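Local coordinates for protein L-serine ammonia-lyase (PDB 5C3U) that belongs to the pyridoxal-phosphate-dependent enzymes and carries pyridoxal-5'-phosphate covalently bound to a lysine, at residues T22-A27 and N37-M42; A174-V179 and V307-T312; G49-R54 and S157-E162. One frame throughout, in Å; residues are numbered along the deposited sequence.

In the fold
Contacts 1 and 2 illustrate how one mixed sheet can be read strand by strand: their centres lie about 10 Å apart, and strands 37-42 and 306-311 are neighbours in it. The antiparallel pair of contact 1 forms one outer border of the sheet, and contact 2 joins two parallel strands further in. Contact 3 sets the start of helix 52-67 against helix 150-166, its centre about 14 Å from contact 1 and about 12 Å from contact 2. Along the chain, contact 1 closes first, then contact 3, then contact 2. Contacts 2 and 3 both touch pyridoxal-5'-phosphate, while E162 ties helix 150-166 to K41 at the sheet border and holds R54, two residues beyond cofactor lysine K52.

Contact 1 (T22-A27 and N37-M42); sequences TPLLHA and NVFLKM
K41 has its CG anti to the backbone N (chi1 -176°) and a bend at chi2 (56°) that turns CD; the rest of the chain is extended, and NZ meets T22 O at 2.9 Å, from above the carbonyl plane. NZ also makes a weaker bond to T22 OG1; the two side chains cross at about a right angle. Beside them L24, likewise with CG anti to its N, bears on F39: its CD1 lies 3.7 Å from F39 CB and also touches the base of K41. H26 lies on the same face. Its CD2 sits over one face of the F39 ring, displaced toward the rim, with the ring planes at 56°, while its NE2 makes a weak 3.4 Å hydrogen bond to N37 OD1, which lies at the imidazole edge.

Behind these side chains the backbones pair antiparallel. L25 and L40 form the hydrogen-bonded pair, L25 N to L40 O at 2.8 Å and L40 N to L25 O at 2.7 Å; M42 N to P23 O and A27 N to V38 O extend the pairing at its two ends. On the opposite face L25 CD1 packs 3.7 Å from M42 CG, and A27 CB touches V38 CG1 and L40 CD1, where F270 and F274 of helix 260-274 pack on A27, L40 and M42. The link between the strands is helix 28-34, with A27 as its N-cap residue, and the pair forms the border of the mixed sheet.

The buried ammonium of K41 also bonds Q166 OE1 and forms a salt bridge with E162, while T22 OG1 bonds E43. Such a set of acceptors around one amine, a carboxylate among them, would be expected to favour its charged form.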
loop_
_atom_site.group_PDB
_atom_site.type_symbol
_atom_site.label_atom_id
_atom_site.label_comp_id
_atom_site.label_asym_id
_atom_site.label_seq_id
_atom_site.Cartn_x
_atom_site.Cartn_y
_atom_site.Cartn_z
ATOM N N THR A 22 9.454 -11.190 2.658
ATOM C CA THR A 22 8.201 -11.832 2.279
ATOM C C THR A 22 8.409 -12.690 1.037
ATOM O O THR A 22 9.308 -12.411 0.250
ATOM C CB THR A 22 7.113 -10.795 1.959
ATOM O OG1 THR A 22 7.620 -9.893 0.974
ATOM C CG2 THR A 22 6.690 -10.021 3.201
ATOM N N PRO A 23 7.562 -13.720 0.849
ATOM C CA PRO A 23 7.663 -14.570 -0.345
ATOM C C PRO A 23 7.423 -13.828 -1.658
ATOM O O PRO A 23 6.607 -12.881 -1.710
ATOM C CB PRO A 23 6.532 -15.582 -0.152
ATOM C CG PRO A 23 6.284 -15.629 1.297
ATOM C CD PRO A 23 6.580 -14.249 1.817
ATOM N N LEU A 24 8.120 -14.278 -2.701
ATOM C CA LEU A 24 7.803 -13.895 -4.073
ATOM C C LEU A 24 7.243 -15.136 -4.771
ATOM O O LEU A 24 7.997 -16.033 -5.156
ATOM C CB LEU A 24 9.028 -13.336 -4.802
ATOM C CG LEU A 24 8.798 -12.814 -6.227
ATOM C CD1 LEU A 24 7.996 -11.518 -6.243
ATOM C CD2 LEU A 24 10.101 -12.633 -6.982
ATOM N N LEU A 25 5.920 -15.200 -4.887
ATOM C CA LEU A 25 5.248 -16.386 -5.428
ATOM C C LEU A 25 5.035 -16.336 -6.931
ATOM O O LEU A 25 4.658 -15.313 -7.494
ATOM C CB LEU A 25 3.920 -16.637 -4.706
ATOM C CG LEU A 25 3.928 -16.878 -3.187
ATOM C CD1 LEU A 25 2.498 -16.982 -2.679
ATOM C CD2 LEU A 25 4.733 -18.108 -2.768
ATOM N N HIS A 26 5.302 -17.459 -7.590
ATOM C CA HIS A 26 4.989 -17.589 -8.998
ATOM C C HIS A 26 3.513 -17.853 -9.140
ATOM O O HIS A 26 2.921 -18.602 -8.349
ATOM C CB HIS A 26 5.811 -18.726 -9.598
ATOM C CG HIS A 26 5.700 -18.835 -11.091
ATOM N ND1 HIS A 26 5.210 -19.938 -11.703
ATOM C CD2 HIS A 26 6.031 -17.931 -12.105
ATOM C CE1 HIS A 26 5.227 -19.751 -13.043
ATOM N NE2 HIS A 26 5.730 -18.524 -13.288
ATOM N N ALA A 27 2.893 -17.211 -10.123
ATOM C CA ALA A 27 1.471 -17.393 -10.400
ATOM C C ALA A 27 1.284 -18.205 -11.697
ATOM O O ALA A 27 1.207 -17.626 -12.782
ATOM C CB ALA A 27 0.794 -16.025 -10.511
ATOM N N ASN A 37 5.756 -14.369 -17.441
ATOM C CA ASN A 37 5.934 -14.797 -16.050
ATOM C C ASN A 37 5.425 -13.760 -15.050
ATOM O O ASN A 37 5.919 -12.633 -15.017
ATOM C CB ASN A 37 7.388 -15.089 -15.746
ATOM C CG ASN A 37 7.869 -16.355 -16.393
ATOM O OD1 ASN A 37 7.530 -17.454 -15.962
ATOM N ND2 ASN A 37 8.675 -16.208 -17.426
ATOM N N VAL A 38 4.466 -14.168 -14.225
ATOM C CA VAL A 38 3.878 -13.295 -13.216
ATOM C C VAL A 38 4.340 -13.743 -11.840
ATOM O O VAL A 38 4.156 -14.915 -11.457
ATOM C CB VAL A 38 2.332 -13.291 -13.317
ATOM C CG1 VAL A 38 1.695 -12.462 -12.202
ATOM C CG2 VAL A 38 1.907 -12.755 -14.679
ATOM N N PHE A 39 4.959 -12.808 -11.111
ATOM C CA PHE A 39 5.392 -13.055 -9.746
ATOM C C PHE A 39 4.622 -12.137 -8.807
ATOM O O PHE A 39 4.369 -10.975 -9.135
ATOM C CB PHE A 39 6.877 -12.782 -9.590
ATOM C CG PHE A 39 7.749 -13.747 -10.335
ATOM C CD1 PHE A 39 8.195 -13.445 -11.622
ATOM C CD2 PHE A 39 8.119 -14.953 -9.748
ATOM C CE1 PHE A 39 9.005 -14.346 -12.306
ATOM C CE2 PHE A 39 8.936 -15.847 -10.423
ATOM C CZ PHE A 39 9.371 -15.542 -11.704
ATOM N N LEU A 40 4.278 -12.656 -7.641
ATOM C CA LEU A 40 3.488 -11.904 -6.678
ATOM C C LEU A 40 4.307 -11.696 -5.413
ATOM O O LEU A 40 4.723 -12.669 -4.773
ATOM C CB LEU A 40 2.200 -12.667 -6.360
ATOM C CG LEU A 40 1.342 -13.076 -7.560
ATOM C CD1 LEU A 40 0.188 -13.942 -7.089
ATOM C CD2 LEU A 40 0.848 -11.864 -8.335
ATOM N N LYS A 41 4.559 -10.428 -5.073
ATOM C CA LYS A 41 5.305 -10.079 -3.856
ATOM C C LYS A 41 4.306 -9.959 -2.696
ATOM O O LYS A 41 3.476 -9.051 -2.679
ATOM C CB LYS A 41 6.090 -8.774 -4.083
ATOM C CG LYS A 41 6.981 -8.342 -2.928
ATOM C CD LYS A 41 7.971 -9.435 -2.530
ATOM C CE LYS A 41 9.071 -8.840 -1.658
ATOM N NZ LYS A 41 9.957 -9.912 -1.103
ATOM N N MET A 42 4.359 -10.900 -1.747
ATOM C CA MET A 42 3.277 -11.104 -0.779
ATOM C C MET A 42 3.400 -10.318 0.541
ATOM O O MET A 42 3.721 -10.881 1.589
ATOM C CB MET A 42 3.113 -12.610 -0.465
ATOM C CG MET A 42 2.911 -13.475 -1.709
ATOM S SD MET A 42 1.407 -13.025 -2.597
ATOM C CE MET A 42 0.189 -13.518 -1.379
#

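Contact 2 (A174-V179 and V307-T312); sequences AIICPV and VVVLVT. With PLP (pyridoxal-5'-phosphate), chain B.
T312 OG1 stands 2.7 Å from N1 of pyridoxal-5'-phosphate, and P178 reaches T312 from the neighbouring strand. The proline ring and the threonine meet tip to tip, P178 CG against T312 CG2 at 3.6 Å. T312 OG1 sits between its own backbone N and carbonyl carbon (chi1 50°) and comes to N1 from out of the pyridine plane. P178 CB instead meets the ring at its C6 rim, 3.8 Å from PLP C6 and close to the ring plane.

Behind this first shell the two strands run parallel. V308 N donates to A174 O, I176 N to V308 O at 2.9 Å, and L310 N to I176 O at 3.0 Å with an almost straight N-H...O angle of 174°. On one face I176 CD1 lies alongside V309 CG2, 3.9 Å away, and helix 280-290 covers I176 and V309 through A285, L288 and C289. On the other, I175 CG2 packs 3.9 Å from L310 CG, and L310 CD1 touches C177 SG. Strand 37-42 flanks 306-311 and strand 202-207 flanks 174-178, so the pair is interior to the sheet.

A hydroxyl beside N1, together with the N-H groups of G180, G181 and G182 on the cofactor just beyond V179, is consistent with a fold-type II pyridoxal-phosphate site.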
loop_
_atom_site.group_PDB
_atom_site.type_symbol
_atom_site.label_atom_id
_atom_site.label_comp_id
_atom_site.label_asym_id
_atom_site.label_seq_id
_atom_site.Cartn_x
_atom_site.Cartn_y
_atom_site.Cartn_z
ATOM N N ALA A 174 8.272 -5.126 -15.658
ATOM C CA ALA A 174 7.488 -4.100 -14.962
ATOM C C ALA A 174 7.244 -4.510 -13.524
ATOM O O ALA A 174 7.271 -5.705 -13.183
ATOM C CB ALA A 174 6.150 -3.879 -15.651
ATOM N N ILE A 175 7.012 -3.499 -12.694
ATOM C CA ILE A 175 6.538 -3.677 -11.321
ATOM C C ILE A 175 5.224 -2.925 -11.223
ATOM O O ILE A 175 5.165 -1.760 -11.576
ATOM C CB ILE A 175 7.559 -3.141 -10.292
ATOM C CG1 ILE A 175 8.848 -3.969 -10.387
ATOM C CG2 ILE A 175 6.980 -3.209 -8.869
ATOM C CD1 ILE A 175 9.995 -3.435 -9.553
ATOM N N ILE A 176 4.164 -3.615 -10.788
ATOM C CA ILE A 176 2.842 -3.017 -10.676
ATOM C C ILE A 176 2.608 -2.654 -9.221
ATOM O O ILE A 176 2.685 -3.525 -8.347
ATOM C CB ILE A 176 1.722 -3.967 -11.154
ATOM C CG1 ILE A 176 2.036 -4.512 -12.559
ATOM C CG2 ILE A 176 0.369 -3.260 -11.092
ATOM C CD1 ILE A 176 1.018 -5.520 -13.060
ATOM N N CYS A 177 2.323 -1.371 -8.984
ATOM C CA CYS A 177 2.369 -0.798 -7.637
ATOM C C CYS A 177 1.100 0.047 -7.392
ATOM O O CYS A 177 0.876 1.046 -8.076
ATOM C CB CYS A 177 3.632 0.045 -7.470
ATOM S SG CYS A 177 3.810 0.882 -5.876
ATOM N N PRO A 178 0.276 -0.348 -6.423
ATOM C CA PRO A 178 -0.899 0.482 -6.066
ATOM C C PRO A 178 -0.450 1.833 -5.507
ATOM O O PRO A 178 0.575 1.880 -4.806
ATOM C CB PRO A 178 -1.608 -0.328 -4.955
ATOM C CG PRO A 178 -0.705 -1.448 -4.634
ATOM C CD PRO A 178 0.472 -1.504 -5.531
ATOM N N VAL A 179 -1.174 2.917 -5.839
ATOM C CA VAL A 179 -0.854 4.272 -5.327
ATOM C C VAL A 179 -2.019 4.902 -4.556
ATOM O O VAL A 179 -3.129 5.031 -5.092
ATOM C CB VAL A 179 -0.377 5.232 -6.474
ATOM C CG1 VAL A 179 -0.082 6.633 -5.922
ATOM C CG2 VAL A 179 0.864 4.662 -7.135
ATOM N N VAL A 307 6.874 -10.084 -14.893
ATOM C CA VAL A 307 6.169 -8.953 -14.287
ATOM C C VAL A 307 5.965 -9.258 -12.811
ATOM O O VAL A 307 5.667 -10.395 -12.429
ATOM C CB VAL A 307 4.837 -8.590 -14.996
ATOM C CG1 VAL A 307 3.819 -9.715 -14.897
ATOM C CG2 VAL A 307 4.257 -7.297 -14.429
ATOM N N VAL A 308 6.179 -8.237 -11.971
ATOM C CA VAL A 308 6.058 -8.392 -10.515
ATOM C C VAL A 308 4.863 -7.562 -10.035
ATOM O O VAL A 308 4.757 -6.392 -10.367
ATOM C CB VAL A 308 7.324 -7.895 -9.765
ATOM C CG1 VAL A 308 7.105 -7.912 -8.252
ATOM C CG2 VAL A 308 8.543 -8.743 -10.107
ATOM N N VAL A 309 3.957 -8.178 -9.282
ATOM C CA VAL A 309 2.806 -7.434 -8.737
ATOM C C VAL A 309 3.033 -7.311 -7.247
ATOM O O VAL A 309 3.223 -8.334 -6.574
ATOM C CB VAL A 309 1.473 -8.170 -9.000
ATOM C CG1 VAL A 309 0.286 -7.376 -8.447
ATOM C CG2 VAL A 309 1.305 -8.441 -10.485
ATOM N N LEU A 310 2.996 -6.080 -6.718
ATOM C CA LEU A 310 3.120 -5.899 -5.269
ATOM C C LEU A 310 1.775 -6.118 -4.631
ATOM O O LEU A 310 0.857 -5.305 -4.799
ATOM C CB LEU A 310 3.684 -4.517 -4.904
ATOM C CG LEU A 310 4.959 -4.052 -5.604
ATOM C CD1 LEU A 310 5.373 -2.686 -5.057
ATOM C CD2 LEU A 310 6.101 -5.058 -5.455
ATOM N N VAL A 311 1.647 -7.235 -3.915
ATOM C CA VAL A 311 0.383 -7.596 -3.323
ATOM C C VAL A 311 0.398 -7.052 -1.908
ATOM O O VAL A 311 0.943 -7.664 -0.981
ATOM C CB VAL A 311 0.138 -9.114 -3.347
ATOM C CG1 VAL A 311 -1.171 -9.457 -2.610
ATOM C CG2 VAL A 311 0.086 -9.600 -4.790
ATOM N N THR A 312 -0.187 -5.872 -1.766
ATOM C CA THR A 312 0.052 -5.057 -0.577
ATOM C C THR A 312 -0.651 -5.545 0.687
ATOM O O THR A 312 -0.273 -5.139 1.787
ATOM C CB THR A 312 -0.204 -3.571 -0.850
ATOM O OG1 THR A 312 -1.495 -3.413 -1.470
ATOM C CG2 THR A 312 0.877 -3.048 -1.777
HETATM N N1 PLP B . -2.193 -0.950 -0.579
HETATM C C2 PLP B . -2.384 -1.106 0.743
HETATM C C2A PLP B . -3.141 -2.283 1.307
HETATM C C3 PLP B . -1.853 -0.095 1.660
HETATM O O3 PLP B . -2.027 -0.229 3.013
HETATM C C4 PLP B . -1.104 1.030 1.061
HETATM C C4A PLP B . -0.519 2.057 1.937
HETATM C C5 PLP B . -0.955 1.103 -0.416
HETATM C C6 PLP B . -1.523 0.069 -1.166
HETATM C C5A PLP B . -0.205 2.243 -1.109
HETATM O O4P PLP B . -0.188 3.369 -0.240
HETATM P P PLP B . 0.629 4.757 -0.419
HETATM O O1P PLP B . 1.991 4.572 0.155
HETATM O O2P PLP B . 0.610 5.160 -1.904
HETATM O O3P PLP B . -0.258 5.633 0.393
#

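Contact 3 (G49-R54 and S157-E162). With PLP (pyridoxal-5'-phosphate), chain B.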
loop_
_atom_site.group_PDB
_atom_site.type_symbol
_atom_site.label_atom_id
_atom_site.label_comp_id
_atom_site.label_asym_id
_atom_site.label_seq_id
_atom_site.Cartn_x
_atom_site.Cartn_y
_atom_site.Cartn_z
ATOM N N GLY A 49 -0.175 -7.177 8.719
ATOM C CA GLY A 49 -1.007 -7.645 7.605
ATOM C C GLY A 49 -0.887 -6.881 6.299
ATOM O O GLY A 49 -1.648 -7.145 5.346
ATOM N N SER A 50 0.049 -5.940 6.246
ATOM C CA SER A 50 0.241 -5.152 5.013
ATOM C C SER A 50 1.641 -4.619 4.830
ATOM O O SER A 50 2.465 -4.656 5.756
ATOM C CB SER A 50 -0.766 -4.003 4.969
ATOM O OG SER A 50 -0.254 -2.869 5.653
ATOM N N VAL A 51 1.892 -4.085 3.629
ATOM C CA VAL A 51 3.152 -3.425 3.265
ATOM C C VAL A 51 3.517 -2.243 4.202
ATOM O O VAL A 51 4.690 -1.898 4.306
ATOM C CB VAL A 51 3.119 -2.942 1.774
ATOM C CG1 VAL A 51 2.167 -1.751 1.584
ATOM C CG2 VAL A 51 4.516 -2.638 1.251
ATOM N N LYS A 52 2.522 -1.656 4.881
ATOM C CA LYS A 52 2.773 -0.545 5.806
ATOM C C LYS A 52 3.827 -0.879 6.829
ATOM O O LYS A 52 4.557 0.009 7.288
ATOM C CB LYS A 52 1.496 -0.043 6.515
ATOM C CG LYS A 52 0.471 0.600 5.580
ATOM C CD LYS A 52 1.085 1.884 5.011
ATOM C CE LYS A 52 0.025 2.793 4.430
ATOM N NZ LYS A 52 -0.829 2.037 3.475
ATOM N N MET A 53 3.927 -2.159 7.199
ATOM C CA MET A 53 4.970 -2.576 8.129
ATOM C C MET A 53 6.384 -2.119 7.699
ATOM O O MET A 53 7.216 -1.790 8.558
ATOM C CB MET A 53 4.899 -4.090 8.319
ATOM C CG MET A 53 5.231 -4.621 9.698
ATOM S SD MET A 53 4.445 -3.782 11.092
ATOM C CE MET A 53 5.956 -3.013 11.477
ATOM N N ARG A 54 6.661 -2.046 6.392
ATOM C CA ARG A 54 7.989 -1.592 5.929
ATOM C C ARG A 54 8.176 -0.101 6.205
ATOM O O ARG A 54 9.094 0.295 6.947
ATOM C CB ARG A 54 8.201 -1.861 4.427
ATOM C CG ARG A 54 8.190 -3.339 4.058
ATOM C CD ARG A 54 8.454 -3.532 2.576
ATOM N NE ARG A 54 8.347 -4.942 2.220
ATOM C CZ ARG A 54 9.365 -5.797 2.209
ATOM N NH1 ARG A 54 9.129 -7.060 1.873
ATOM N NH2 ARG A 54 10.608 -5.402 2.517
ATOM N N SER A 157 11.483 1.127 0.514
ATOM C CA SER A 157 12.476 0.804 -0.513
ATOM C C SER A 157 13.121 -0.568 -0.277
ATOM O O SER A 157 13.651 -1.171 -1.213
ATOM C CB SER A 157 13.528 1.915 -0.617
ATOM O OG SER A 157 14.436 1.820 0.452
ATOM N N THR A 158 13.015 -1.083 0.954
ATOM C CA THR A 158 13.521 -2.411 1.272
ATOM C C THR A 158 12.866 -3.493 0.393
ATOM O O THR A 158 13.462 -4.548 0.147
ATOM C CB THR A 158 13.377 -2.768 2.772
ATOM O OG1 THR A 158 11.992 -2.787 3.148
ATOM C CG2 THR A 158 14.139 -1.781 3.664
ATOM N N ILE A 159 11.647 -3.246 -0.090
ATOM C CA ILE A 159 10.988 -4.221 -0.969
ATOM C C ILE A 159 11.819 -4.536 -2.236
ATOM O O ILE A 159 11.821 -5.686 -2.721
ATOM C CB ILE A 159 9.534 -3.790 -1.287
ATOM C CG1 ILE A 159 8.651 -5.024 -1.566
ATOM C CG2 ILE A 159 9.495 -2.715 -2.379
ATOM C CD1 ILE A 159 7.166 -4.727 -1.626
ATOM N N VAL A 160 12.559 -3.547 -2.742
ATOM C CA VAL A 160 13.270 -3.724 -4.012
ATOM C C VAL A 160 14.568 -4.505 -3.827
ATOM O O VAL A 160 14.906 -5.357 -4.648
ATOM C CB VAL A 160 13.478 -2.387 -4.744
ATOM C CG1 VAL A 160 14.328 -2.592 -5.990
ATOM C CG2 VAL A 160 12.124 -1.793 -5.102
ATOM N N GLN A 161 15.263 -4.236 -2.720
ATOM C CA GLN A 161 16.438 -5.007 -2.325
ATOM C C GLN A 161 16.105 -6.498 -2.231
ATOM O O GLN A 161 16.860 -7.344 -2.725
ATOM C CB GLN A 161 17.004 -4.483 -0.999
ATOM N N GLU A 162 14.956 -6.817 -1.636
ATOM C CA GLU A 162 14.456 -8.190 -1.618
ATOM C C GLU A 162 14.179 -8.728 -3.025
ATOM O O GLU A 162 14.610 -9.836 -3.368
ATOM C CB GLU A 162 13.197 -8.300 -0.751
ATOM C CG GLU A 162 13.466 -8.403 0.741
ATOM C CD GLU A 162 12.201 -8.340 1.591
ATOM O OE1 GLU A 162 12.237 -7.670 2.659
ATOM O OE2 GLU A 162 11.171 -8.962 1.208
HETATM N N1 PLP B . -2.193 -0.950 -0.579
HETATM C C2 PLP B . -2.384 -1.106 0.743
HETATM C C2A PLP B . -3.141 -2.283 1.307
HETATM C C3 PLP B . -1.853 -0.095 1.660
HETATM O O3 PLP B . -2.027 -0.229 3.013
HETATM C C4 PLP B . -1.104 1.030 1.061
HETATM C C4A PLP B . -0.519 2.057 1.937
HETATM C C5 PLP B . -0.955 1.103 -0.416
HETATM C C6 PLP B . -1.523 0.069 -1.166
HETATM C C5A PLP B . -0.205 2.243 -1.109
HETATM O O4P PLP B . -0.188 3.369 -0.240
HETATM P P PLP B . 0.629 4.757 -0.419
HETATM O O1P PLP B . 1.991 4.572 0.155
HETATM O O2P PLP B . 0.610 5.160 -1.904
HETATM O O3P PLP B . -0.258 5.633 0.393
#
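The first turn of helix 52-67, which carries the cofactor lysine, meets helix 150-166 through R54. The guanidinium reaches the E162 carboxylate tip to tip, in an end-on, two-nitrogen salt bridge: NH1 to OE2 at 2.9 Å and NH2 to OE1 at 2.8 Å. Both oxygens lie near the guanidinium plane, yet the nitrogens approach from above the carboxylate plane, since the two planes are turned 52° apart. NH2 also donates to T158 OG1 at 3.0 Å, again at the guanidinium edge, and I159 CA lies over one face, toward its rim. R54 spans the gap with a chain extended from CG to NE (chi2 -178°, chi3 -176°); its NE is taken by E43.

Two residues earlier, K52 NZ is covalently bonded to C4A of pyridoxal-5'-phosphate, the lysine linkage characteristic of pyridoxal-phosphate enzymes. S50 OG accepts from K52 N at 3.1 Å, a capping bond where the chain turns into the helix. In space between K52 and the R54 guanidinium, V51 CG2 touches I159 CD1 at 4.4 Å, and V51 also packs on L184. E162 OE2 also bonds T22 N, while T158 OG1 bonds G155 O.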